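Local structure of tyrosine-protein phosphatase non-receptor type 18 (Homo sapiens, 2OC3) at residues M211-R219 with V242-Q251; L116-W124 with Q157-L165. The protein removes phosphate from phosphotyrosine in proteins, including autophosphorylated tyrosine kinases, through its catalytic domain, the part modelled here. All coordinates share one frame; numbering follows the deposited sequence.

Contact 1: M211-R219 with V242-Q251; sequences MLAMVEEAR and VLCTVDYVRQ
Arg219 and Asp247 form a side-on salt bridge: two nitrogens, one to each carboxylate oxygen. Arg219 NE bonds nearly straight (172°) to the syn lone pair of Asp247 OD1, at 2.9 Å. Arg219 NH2 reaches Asp247 OD2 at 2.8 Å, an oxygen also bonded to the Tyr105 hydroxyl. Both oxygens lie near the Arg219 guanidinium plane and hold that group against rotation, with the Gln251 amide over one face. Arg250 reaches to the other helix, its CG anti to the backbone N (chi1 -174°), and passes Val215 in the opposite direction. Its guanidinium face lies over Glu216 CG, 3.5 Å from Arg250 NH2. Waters link Glu216 O to Arg250 NH2 and Glu216 OE2 to Arg250 NE. Val215 is a knob among Leu243, Val246, Asp247 and Arg250. Met211 CG lies 3.5 Å from Leu243 CD2, and the bent end brings SD to Val242 and CE to Val246. The segment axes cross at -64° and come within 10.3 Å. This is helix-helix packing in the phosphatase domain; helix 238-254 starts at the end of residues 233-239, which probably bind substrate. Met211 and Leu212 also touch helix 282-296; Met214 and Ala218 pack on strand 187-196 of the central sheet.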
loop_
_atom_site.group_PDB
_atom_site.type_symbol
_atom_site.label_atom_id
_atom_site.label_comp_id
_atom_site.label_asym_id
_atom_site.label_seq_id
_atom_site.Cartn_x
_atom_site.Cartn_y
_atom_site.Cartn_z
ATOM N N MET A 211 -7.694 -3.319 11.640
ATOM C CA MET A 211 -7.351 -2.896 10.278
ATOM C C MET A 211 -8.448 -2.009 9.698
ATOM O O MET A 211 -8.167 -1.001 9.032
ATOM C CB MET A 211 -7.129 -4.088 9.356
ATOM C CG MET A 211 -6.811 -3.677 7.926
ATOM S SD MET A 211 -6.650 -5.113 6.810
ATOM C CE MET A 211 -8.282 -5.817 6.899
ATOM N N LEU A 212 -9.726 -2.374 9.915
ATOM C CA LEU A 212 -10.808 -1.494 9.453
ATOM C C LEU A 212 -10.712 -0.103 10.091
ATOM O O LEU A 212 -10.946 0.918 9.432
ATOM C CB LEU A 212 -12.180 -2.112 9.767
ATOM C CG LEU A 212 -12.627 -3.137 8.765
ATOM C CD1 LEU A 212 -13.867 -3.868 9.293
ATOM C CD2 LEU A 212 -12.945 -2.451 7.418
ATOM N N ALA A 213 -10.413 -0.057 11.392
ATOM C CA ALA A 213 -10.218 1.200 12.123
ATOM C C ALA A 213 -9.112 2.030 11.458
ATOM O O ALA A 213 -9.207 3.240 11.322
ATOM C CB ALA A 213 -9.862 0.917 13.583
ATOM N N MET A 214 -8.056 1.347 11.021
ATOM C CA MET A 214 -6.928 2.020 10.340
ATOM C C MET A 214 -7.391 2.683 9.037
ATOM O O MET A 214 -7.015 3.815 8.753
ATOM C CB MET A 214 -5.817 1.001 10.102
ATOM C CG MET A 214 -4.573 1.565 9.498
ATOM S SD MET A 214 -3.496 0.201 8.908
ATOM C CE MET A 214 -1.934 1.073 8.607
ATOM N N VAL A 215 -8.149 1.931 8.239
ATOM C CA VAL A 215 -8.676 2.440 6.970
ATOM C C VAL A 215 -9.654 3.589 7.214
ATOM O O VAL A 215 -9.586 4.615 6.540
ATOM C CB VAL A 215 -9.316 1.321 6.139
ATOM C CG1 VAL A 215 -10.056 1.916 4.938
ATOM C CG2 VAL A 215 -8.234 0.381 5.633
ATOM N N GLU A 216 -10.522 3.428 8.200
ATOM C CA GLU A 216 -11.465 4.493 8.533
ATOM C C GLU A 216 -10.736 5.788 8.899
ATOM O O GLU A 216 -11.098 6.887 8.449
ATOM C CB GLU A 216 -12.388 4.055 9.688
ATOM C CG GLU A 216 -13.355 2.910 9.331
ATOM C CD GLU A 216 -13.900 2.148 10.509
ATOM O OE1 GLU A 216 -13.566 2.446 11.682
ATOM O OE2 GLU A 216 -14.674 1.186 10.250
ATOM N N GLU A 217 -9.711 5.677 9.739
ATOM C CA GLU A 217 -8.962 6.858 10.122
ATOM C C GLU A 217 -8.188 7.444 8.947
ATOM O O GLU A 217 -8.138 8.659 8.761
ATOM C CB GLU A 217 -8.022 6.533 11.265
ATOM C CG GLU A 217 -7.128 7.714 11.700
ATOM C CD GLU A 217 -7.879 8.968 12.173
ATOM O OE1 GLU A 217 -9.003 8.877 12.690
ATOM O OE2 GLU A 217 -7.322 10.079 12.043
ATOM N N ALA A 218 -7.571 6.608 8.115
ATOM C CA ALA A 218 -6.870 7.124 6.952
ATOM C C ALA A 218 -7.780 7.969 6.088
ATOM O O ALA A 218 -7.373 8.975 5.551
ATOM C CB ALA A 218 -6.291 5.981 6.095
ATOM N N ARG A 219 -9.010 7.487 5.916
ATOM C CA ARG A 219 -9.957 8.208 5.077
ATOM C C ARG A 219 -10.398 9.517 5.698
ATOM O O ARG A 219 -10.630 10.493 4.969
ATOM C CB ARG A 219 -11.147 7.320 4.738
ATOM C CG ARG A 219 -10.838 6.379 3.560
ATOM C CD ARG A 219 -10.883 7.150 2.286
ATOM N NE ARG A 219 -10.290 6.423 1.180
ATOM C CZ ARG A 219 -9.907 6.984 0.047
ATOM N NH1 ARG A 219 -10.014 8.301 -0.143
ATOM N NH2 ARG A 219 -9.369 6.214 -0.905
ATOM N N VAL A 242 -4.025 -6.201 0.520
ATOM C CA VAL A 242 -5.191 -6.323 1.407
ATOM C C VAL A 242 -5.708 -4.927 1.742
ATOM O O VAL A 242 -6.902 -4.656 1.606
ATOM C CB VAL A 242 -4.876 -7.113 2.687
ATOM C CG1 VAL A 242 -6.042 -6.994 3.686
ATOM C CG2 VAL A 242 -4.609 -8.569 2.325
ATOM N N LEU A 243 -4.840 -4.030 2.208
ATOM C CA LEU A 243 -5.273 -2.690 2.588
ATOM C C LEU A 243 -5.917 -1.937 1.435
ATOM O O LEU A 243 -6.956 -1.285 1.616
ATOM C CB LEU A 243 -4.126 -1.846 3.133
ATOM C CG LEU A 243 -3.662 -2.186 4.541
ATOM C CD1 LEU A 243 -2.496 -1.357 4.964
ATOM C CD2 LEU A 243 -4.775 -2.019 5.600
ATOM N N CYS A 244 -5.302 -1.987 0.249
ATOM C CA CYS A 244 -5.851 -1.251 -0.901
ATOM C C CYS A 244 -7.204 -1.812 -1.282
ATOM O O CYS A 244 -8.141 -1.049 -1.628
ATOM C CB CYS A 244 -4.926 -1.286 -2.110
ATOM S SG CYS A 244 -3.357 -0.365 -1.843
ATOM N N THR A 245 -7.358 -3.125 -1.213
ATOM C CA THR A 245 -8.627 -3.734 -1.604
ATOM C C THR A 245 -9.722 -3.395 -0.584
ATOM O O THR A 245 -10.869 -3.106 -0.970
ATOM C CB THR A 245 -8.509 -5.265 -1.750
ATOM O OG1 THR A 245 -7.511 -5.565 -2.734
ATOM C CG2 THR A 245 -9.849 -5.863 -2.175
ATOM N N VAL A 246 -9.392 -3.419 0.707
ATOM C CA VAL A 246 -10.378 -3.094 1.724
ATOM C C VAL A 246 -10.859 -1.650 1.520
ATOM O O VAL A 246 -12.064 -1.341 1.572
ATOM C CB VAL A 246 -9.780 -3.290 3.138
ATOM C CG1 VAL A 246 -10.695 -2.655 4.237
ATOM C CG2 VAL A 246 -9.501 -4.755 3.403
ATOM N N ASP A 247 -9.929 -0.748 1.260
ATOM C CA ASP A 247 -10.312 0.639 1.056
ATOM C C ASP A 247 -11.128 0.793 -0.203
ATOM O O ASP A 247 -12.103 1.557 -0.199
ATOM C CB ASP A 247 -9.108 1.568 0.933
ATOM C CG ASP A 247 -9.529 2.998 0.716
ATOM O OD1 ASP A 247 -9.918 3.637 1.718
ATOM O OD2 ASP A 247 -9.471 3.479 -0.421
ATOM N N TYR A 248 -10.716 0.161 -1.304
ATOM C CA TYR A 248 -11.484 0.210 -2.562
ATOM C C TYR A 248 -12.945 -0.236 -2.329
ATOM O O TYR A 248 -13.914 0.448 -2.743
ATOM C CB TYR A 248 -10.781 -0.664 -3.595
ATOM C CG TYR A 248 -11.368 -0.643 -4.994
ATOM C CD1 TYR A 248 -10.751 0.084 -6.006
ATOM C CD2 TYR A 248 -12.460 -1.444 -5.318
ATOM C CE1 TYR A 248 -11.257 0.072 -7.308
ATOM C CE2 TYR A 248 -12.969 -1.455 -6.613
ATOM C CZ TYR A 248 -12.362 -0.686 -7.581
ATOM O OH TYR A 248 -12.822 -0.690 -8.893
ATOM N N VAL A 249 -13.116 -1.391 -1.692
ATOM C CA VAL A 249 -14.458 -1.929 -1.439
ATOM C C VAL A 249 -15.232 -1.010 -0.493
ATOM O O VAL A 249 -16.445 -0.774 -0.682
ATOM C CB VAL A 249 -14.416 -3.380 -0.971
ATOM C CG1 VAL A 249 -15.850 -3.894 -0.667
ATOM C CG2 VAL A 249 -13.728 -4.242 -2.024
ATOM N N ARG A 250 -14.564 -0.445 0.497
ATOM C CA ARG A 250 -15.241 0.465 1.412
ATOM C C ARG A 250 -15.678 1.723 0.690
ATOM O O ARG A 250 -16.744 2.255 0.996
ATOM C CB ARG A 250 -14.321 0.815 2.571
ATOM C CG ARG A 250 -14.973 1.653 3.657
ATOM C CD ARG A 250 -14.131 1.689 4.908
ATOM N NE ARG A 250 -14.736 2.595 5.892
ATOM C CZ ARG A 250 -14.540 3.908 5.908
ATOM N NH1 ARG A 250 -13.738 4.529 5.071
ATOM N NH2 ARG A 250 -15.155 4.643 6.842
ATOM N N GLN A 251 -14.895 2.229 -0.246
ATOM C CA GLN A 251 -15.297 3.397 -1.008
ATOM C C GLN A 251 -16.524 3.073 -1.858
ATOM O O GLN A 251 -17.445 3.910 -1.940
ATOM C CB GLN A 251 -14.165 3.907 -1.859
ATOM C CG GLN A 251 -13.026 4.496 -1.015
ATOM C CD GLN A 251 -13.488 5.637 -0.109
ATOM O OE1 GLN A 251 -13.853 5.454 1.066
ATOM N NE2 GLN A 251 -13.457 6.828 -0.670
HETATM O O HOH W 1 -13.759 7.365 7.379
HETATM O O HOH W 2 -15.821 1.041 7.940
#

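Contact 2: L116-W124 with Q157-L165; sequences LLDFWRLVW and QTGLFCITL
A beta hairpin at the edge of the central sheet packs against helix 116-125 here. Its tip is a type II' turn from Thr158 to Phe161, and Phe161 makes the largest share of the contact. Trp120 CB sits over the Phe161 ring, 3.7 Å from its centroid, in a CH-pi contact 8° off the normal. At the ring edge, Leu117 CD1 comes within 3.6 Å of Phe161 CD2. The ring also turns its edge toward the Trp124 face in an offset edge-to-face pair, planes at 63°. Trp120, Trp124 and Phe161 thus form an aromatic cluster between helix and sheet, extended by Phe184 stacking on Phe161. An alanine in place of Phe161 is likely to open a gap beneath Trp120 CB and leave Leu117 CD1 and the Trp124 face without their shared partner. Two residues further along the strand, Ile163 sets CD1 over the six-membered ring of Trp120, 3.6 Å from its centroid. Thr158 holds CG2 anti to its own N, which turns this methyl to the helix start, 3.6 Å from Leu116 CB. Gly159 takes a positive phi (54°), which favours glycine; its CA lies 4.3 Å from Leu117 CD1.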
loop_
_atom_site.group_PDB
_atom_site.type_symbol
_atom_site.label_atom_id
_atom_site.label_comp_id
_atom_site.label_asym_id
_atom_site.label_seq_id
_atom_site.Cartn_x
_atom_site.Cartn_y
_atom_site.Cartn_z
ATOM N N LEU A 116 15.523 5.761 1.102
ATOM C CA LEU A 116 14.762 6.678 1.973
ATOM C C LEU A 116 14.449 7.989 1.272
ATOM O O LEU A 116 13.346 8.512 1.318
ATOM C CB LEU A 116 15.524 6.984 3.261
ATOM C CG LEU A 116 15.571 5.903 4.331
ATOM C CD1 LEU A 116 16.348 6.452 5.546
ATOM C CD2 LEU A 116 14.174 5.480 4.796
ATOM N N LEU A 117 15.457 8.546 0.617
ATOM C CA LEU A 117 15.283 9.806 -0.089
ATOM C C LEU A 117 14.232 9.625 -1.201
ATOM O O LEU A 117 13.368 10.512 -1.438
ATOM C CB LEU A 117 16.636 10.334 -0.646
ATOM C CG LEU A 117 16.553 11.540 -1.569
ATOM C CD1 LEU A 117 15.878 12.702 -0.858
ATOM C CD2 LEU A 117 17.962 11.937 -2.003
ATOM N N ASP A 118 14.304 8.501 -1.926
ATOM C CA ASP A 118 13.334 8.255 -2.992
ATOM C C ASP A 118 11.895 8.115 -2.484
ATOM O O ASP A 118 10.932 8.575 -3.101
ATOM C CB ASP A 118 13.750 7.055 -3.812
ATOM C CG ASP A 118 15.080 7.262 -4.539
ATOM O OD1 ASP A 118 15.420 8.435 -4.849
ATOM O OD2 ASP A 118 15.751 6.226 -4.794
ATOM N N PHE A 119 11.745 7.452 -1.342
ATOM C CA PHE A 119 10.454 7.354 -0.686
ATOM C C PHE A 119 9.860 8.739 -0.397
ATOM O O PHE A 119 8.704 9.003 -0.696
ATOM C CB PHE A 119 10.585 6.535 0.604
ATOM C CG PHE A 119 9.329 6.380 1.348
ATOM C CD1 PHE A 119 8.473 5.326 1.054
ATOM C CD2 PHE A 119 9.013 7.225 2.392
ATOM C CE1 PHE A 119 7.301 5.139 1.791
ATOM C CE2 PHE A 119 7.842 7.067 3.098
ATOM C CZ PHE A 119 6.981 6.032 2.785
ATOM N N TRP A 120 10.678 9.638 0.145
ATOM C CA TRP A 120 10.163 11.015 0.399
ATOM C C TRP A 120 9.934 11.805 -0.884
ATOM O O TRP A 120 8.995 12.570 -0.972
ATOM C CB TRP A 120 11.034 11.759 1.410
ATOM C CG TRP A 120 10.808 11.245 2.806
ATOM C CD1 TRP A 120 11.684 10.544 3.582
ATOM C CD2 TRP A 120 9.596 11.353 3.559
ATOM N NE1 TRP A 120 11.081 10.202 4.763
ATOM C CE2 TRP A 120 9.818 10.704 4.799
ATOM C CE3 TRP A 120 8.361 11.945 3.331
ATOM C CZ2 TRP A 120 8.824 10.625 5.793
ATOM C CZ3 TRP A 120 7.391 11.887 4.340
ATOM C CH2 TRP A 120 7.639 11.208 5.534
ATOM N N ARG A 121 10.752 11.591 -1.922
ATOM C CA ARG A 121 10.446 12.209 -3.221
ATOM C C ARG A 121 9.061 11.790 -3.735
ATOM O O ARG A 121 8.286 12.597 -4.279
ATOM C CB ARG A 121 11.504 11.818 -4.261
ATOM C CG ARG A 121 12.875 12.472 -4.085
ATOM C CD ARG A 121 13.972 11.766 -4.944
ATOM N NE ARG A 121 13.722 11.953 -6.349
ATOM C CZ ARG A 121 14.020 11.093 -7.333
ATOM N NH1 ARG A 121 14.602 9.913 -7.127
ATOM N NH2 ARG A 121 13.746 11.480 -8.552
ATOM N N LEU A 122 8.748 10.501 -3.555
ATOM C CA LEU A 122 7.444 9.953 -3.943
ATOM C C LEU A 122 6.347 10.666 -3.154
ATOM O O LEU A 122 5.408 11.210 -3.746
ATOM C CB LEU A 122 7.403 8.427 -3.720
ATOM C CG LEU A 122 6.118 7.658 -4.015
ATOM C CD1 LEU A 122 6.452 6.166 -4.149
ATOM C CD2 LEU A 122 5.082 7.811 -2.919
ATOM N N VAL A 123 6.481 10.676 -1.819
ATOM C CA VAL A 123 5.451 11.268 -0.975
ATOM C C VAL A 123 5.268 12.757 -1.350
ATOM O O VAL A 123 4.146 13.252 -1.481
ATOM C CB VAL A 123 5.840 11.090 0.497
ATOM C CG1 VAL A 123 4.954 11.964 1.396
ATOM C CG2 VAL A 123 5.775 9.615 0.873
ATOM N N TRP A 124 6.375 13.468 -1.536
ATOM C CA TRP A 124 6.279 14.914 -1.823
ATOM C C TRP A 124 5.694 15.180 -3.217
ATOM O O TRP A 124 4.781 15.977 -3.431
ATOM C CB TRP A 124 7.670 15.517 -1.724
ATOM C CG TRP A 124 7.647 17.027 -1.664
ATOM C CD1 TRP A 124 7.679 17.891 -2.724
ATOM C CD2 TRP A 124 7.487 17.833 -0.489
ATOM N NE1 TRP A 124 7.568 19.181 -2.286
ATOM C CE2 TRP A 124 7.494 19.185 -0.920
ATOM C CE3 TRP A 124 7.385 17.559 0.872
ATOM C CZ2 TRP A 124 7.343 20.242 -0.035
ATOM C CZ3 TRP A 124 7.264 18.633 1.747
ATOM C CH2 TRP A 124 7.242 19.947 1.279
ATOM N N GLN A 157 17.007 13.893 9.098
ATOM C CA GLN A 157 17.407 14.493 7.822
ATOM C C GLN A 157 17.694 13.360 6.836
ATOM O O GLN A 157 18.530 12.486 7.087
ATOM C CB GLN A 157 18.632 15.411 7.991
ATOM C CG GLN A 157 18.946 16.301 6.773
ATOM C CD GLN A 157 18.051 17.550 6.673
ATOM O OE1 GLN A 157 17.713 18.169 7.683
ATOM N NE2 GLN A 157 17.669 17.912 5.456
ATOM N N THR A 158 16.959 13.344 5.743
ATOM C CA THR A 158 17.192 12.439 4.653
ATOM C C THR A 158 17.370 13.263 3.404
ATOM O O THR A 158 16.412 13.816 2.858
ATOM C CB THR A 158 16.008 11.504 4.454
ATOM O OG1 THR A 158 15.643 10.922 5.721
ATOM C CG2 THR A 158 16.386 10.433 3.420
ATOM N N GLY A 159 18.604 13.395 2.939
ATOM C CA GLY A 159 18.871 14.288 1.846
ATOM C C GLY A 159 18.337 15.666 2.190
ATOM O O GLY A 159 18.547 16.181 3.298
ATOM N N LEU A 160 17.592 16.218 1.244
ATOM C CA LEU A 160 17.015 17.532 1.369
ATOM C C LEU A 160 15.687 17.591 2.183
ATOM O O LEU A 160 15.109 18.668 2.296
ATOM C CB LEU A 160 16.772 18.091 -0.034
ATOM C CG LEU A 160 18.000 18.358 -0.916
ATOM C CD1 LEU A 160 17.522 18.820 -2.297
ATOM C CD2 LEU A 160 18.914 19.400 -0.273
ATOM N N PHE A 161 15.249 16.468 2.748
ATOM C CA PHE A 161 14.028 16.387 3.574
ATOM C C PHE A 161 14.359 16.366 5.054
ATOM O O PHE A 161 15.228 15.628 5.465
ATOM C CB PHE A 161 13.228 15.133 3.227
ATOM C CG PHE A 161 12.667 15.140 1.862
ATOM C CD1 PHE A 161 11.425 15.675 1.602
ATOM C CD2 PHE A 161 13.396 14.635 0.808
ATOM C CE1 PHE A 161 10.939 15.704 0.294
ATOM C CE2 PHE A 161 12.874 14.626 -0.493
ATOM C CZ PHE A 161 11.663 15.180 -0.732
ATOM N N CYS A 162 13.629 17.148 5.850
ATOM C CA CYS A 162 13.736 17.150 7.281
ATOM C C CYS A 162 12.376 16.721 7.808
ATOM O O CYS A 162 11.367 17.400 7.539
ATOM C CB CYS A 162 14.127 18.540 7.780
ATOM S SG CYS A 162 14.225 18.592 9.579
ATOM N N ILE A 163 12.353 15.576 8.482
ATOM C CA ILE A 163 11.141 15.019 9.046
ATOM C C ILE A 163 11.133 15.256 10.554
ATOM O O ILE A 163 12.105 14.928 11.231
ATOM C CB ILE A 163 11.038 13.481 8.781
ATOM C CG1 ILE A 163 11.506 13.139 7.354
ATOM C CG2 ILE A 163 9.612 12.960 9.103
ATOM C CD1 ILE A 163 10.653 13.740 6.276
ATOM N N THR A 164 10.048 15.853 11.050
ATOM C CA THR A 164 9.866 16.127 12.475
ATOM C C THR A 164 8.621 15.445 13.001
ATOM O O THR A 164 7.598 15.444 12.353
ATOM C CB THR A 164 9.746 17.637 12.698
ATOM O OG1 THR A 164 10.936 18.281 12.218
ATOM C CG2 THR A 164 9.577 17.972 14.149
ATOM N N LEU A 165 8.738 14.845 14.178
ATOM C CA LEU A 165 7.606 14.254 14.843
ATOM C C LEU A 165 6.828 15.288 15.663
ATOM O O LEU A 165 7.372 15.903 16.615
ATOM C CB LEU A 165 8.052 13.088 15.733
ATOM C CG LEU A 165 6.924 12.297 16.382
ATOM C CD1 LEU A 165 6.124 11.476 15.357
ATOM C CD2 LEU A 165 7.501 11.369 17.436
#

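Contact 1 is largely buried and lies closer to the centre of the chain. Contact 2 is only partly buried and sits at the sheet edge, away from the annotated sites. The two share no helix or strand, and their centres are 25 Å apart. In each, one helix packs on the same mixed sheet: helix 209-222 on strand 187-196, helix 116-125 on strand 175-184. Contact 1 joins two helices by a salt bridge, bridging waters and aliphatic packing. Contact 2 joins a helix to a hairpin and has no hydrogen bond across it; aromatic and methyl groups do the work. In contact 1 the Leu243 side chain is about 7 Å from that of Cys233, predicted to form the phosphocysteine intermediate.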